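PDB 4I3F: serine hydrolase CCSP0084 from Cycloclasticus sp. P1, which probably hydrolyses carbon-carbon bonds of meta-cleavage products, and perhaps esters, as a serine hydrolase of the alpha/beta hydrolase family. Local coordinates for residues A[103-106]-A[107-110]. Residues are numbered along the deposited sequence; the frame is centred on the assembly and turned at random.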
loop_
_atom_site.group_PDB
_atom_site.type_symbol
_atom_site.label_atom_id
_atom_site.label_comp_id
_atom_site.label_asym_id
_atom_site.label_seq_id
_atom_site.Cartn_x
_atom_site.Cartn_y
_atom_site.Cartn_z
ATOM N N TRP A 103 9.170 6.777 4.721
ATOM C CA TRP A 103 8.669 5.765 3.781
ATOM C C TRP A 103 9.238 5.963 2.375
ATOM O O TRP A 103 9.598 4.988 1.698
ATOM C CB TRP A 103 7.140 5.770 3.767
ATOM C CG TRP A 103 6.541 5.286 5.072
ATOM C CD1 TRP A 103 7.086 4.374 5.930
ATOM C CD2 TRP A 103 5.301 5.708 5.668
ATOM N NE1 TRP A 103 6.254 4.183 7.010
ATOM C CE2 TRP A 103 5.156 4.995 6.878
ATOM C CE3 TRP A 103 4.301 6.617 5.297
ATOM C CZ2 TRP A 103 4.048 5.160 7.719
ATOM C CZ3 TRP A 103 3.204 6.781 6.134
ATOM C CH2 TRP A 103 3.089 6.064 7.332
ATOM N N VAL A 104 9.329 7.219 1.943
ATOM C CA VAL A 104 9.928 7.542 0.650
ATOM C C VAL A 104 11.405 7.140 0.644
ATOM O O VAL A 104 11.841 6.398 -0.239
ATOM C CB VAL A 104 9.733 9.039 0.288
ATOM C CG1 VAL A 104 10.580 9.440 -0.925
ATOM C CG2 VAL A 104 8.248 9.323 0.019
ATOM N N GLN A 105 12.175 7.595 1.633
ATOM C CA GLN A 105 13.605 7.287 1.650
ATOM C C GLN A 105 13.859 5.783 1.783
ATOM O O GLN A 105 14.821 5.253 1.218
ATOM C CB GLN A 105 14.349 8.070 2.746
ATOM C CG GLN A 105 15.866 7.997 2.617
ATOM C CD GLN A 105 16.368 8.583 1.302
ATOM O OE1 GLN A 105 15.996 9.694 0.929
ATOM N NE2 GLN A 105 17.224 7.842 0.604
ATOM N N GLN A 106 12.996 5.090 2.517
ATOM C CA GLN A 106 13.126 3.639 2.648
ATOM C C GLN A 106 13.125 2.943 1.284
ATOM O O GLN A 106 13.933 2.040 1.035
ATOM C CB GLN A 106 12.001 3.066 3.518
ATOM C CG GLN A 106 12.054 1.529 3.622
ATOM C CD GLN A 106 10.835 0.934 4.294
ATOM O OE1 GLN A 106 9.775 1.561 4.353
ATOM N NE2 GLN A 106 10.973 -0.290 4.796
ATOM N N GLN A 107 12.232 3.356 0.391
ATOM C CA GLN A 107 12.136 2.675 -0.895
ATOM C C GLN A 107 13.319 2.998 -1.789
ATOM O O GLN A 107 13.785 2.137 -2.540
ATOM C CB GLN A 107 10.812 3.005 -1.602
ATOM C CG GLN A 107 9.564 2.690 -0.775
ATOM C CD GLN A 107 9.664 1.366 -0.037
ATOM O OE1 GLN A 107 10.078 0.361 -0.598
ATOM N NE2 GLN A 107 9.290 1.367 1.231
ATOM N N ILE A 108 13.810 4.233 -1.713
ATOM C CA ILE A 108 15.013 4.611 -2.447
ATOM C C ILE A 108 16.219 3.826 -1.919
ATOM O O ILE A 108 17.013 3.294 -2.706
ATOM C CB ILE A 108 15.290 6.119 -2.351
ATOM C CG1 ILE A 108 14.127 6.906 -2.959
ATOM C CG2 ILE A 108 16.598 6.474 -3.053
ATOM C CD1 ILE A 108 13.871 6.564 -4.412
ATOM N N ASP A 109 16.340 3.746 -0.594
ATOM C CA ASP A 109 17.417 2.980 0.032
ATOM C C ASP A 109 17.328 1.494 -0.318
ATOM O O ASP A 109 18.356 0.823 -0.442
ATOM C CB ASP A 109 17.396 3.148 1.552
ATOM C CG ASP A 109 17.814 4.535 1.997
ATOM O OD1 ASP A 109 18.431 5.270 1.189
ATOM O OD2 ASP A 109 17.524 4.888 3.164
ATOM N N LEU A 110 16.110 0.982 -0.473
ATOM C CA LEU A 110 15.913 -0.414 -0.878
ATOM C C LEU A 110 16.374 -0.638 -2.322
ATOM O O LEU A 110 17.121 -1.574 -2.603
ATOM C CB LEU A 110 14.442 -0.812 -0.726
ATOM C CG LEU A 110 14.014 -2.212 -1.179
ATOM C CD1 LEU A 110 14.799 -3.290 -0.446
ATOM C CD2 LEU A 110 12.515 -2.430 -0.981
#
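With CG of Gln105 opposite its own backbone N (chi1 -168°) and the chain bent at chi2, the bend brings the amide NE2 within bonding distance of the Asp109 carboxylate, which leans back beside its own N. The pair forms an i to i+4 side-chain hydrogen bond on helix 96-113 of the alpha/beta hydrolase fold. Gln105 NE2 donates to Asp109 OD1 over 2.9 Å, nearly straight at 163°; the acceptor lies in the amide plane, yet the NE2 donor meets OD1 from above the carboxylate plane. The backbone adds a second link between the same residues, Asp109 N donating to Gln105 O at 2.8 Å. Were Asp109 an alanine, the Gln105 amide would probably lose this acceptor and be free to turn. On the buried side, Gln106 and Gln107 run alongside each other, their amide planes 53° apart. The extended Gln106 chain carries OE1 to Ala82 N and NE2 to Thr34 OG1 and Asp80 O, while Gln107 packs on Leu48 and Leu50 of the sheet and Leu134 of helix 126-137. Gln107 NE2 is buried without a hydrogen-bond partner, 3.2 Å from Gln106 OE1 but poorly angled for a bond.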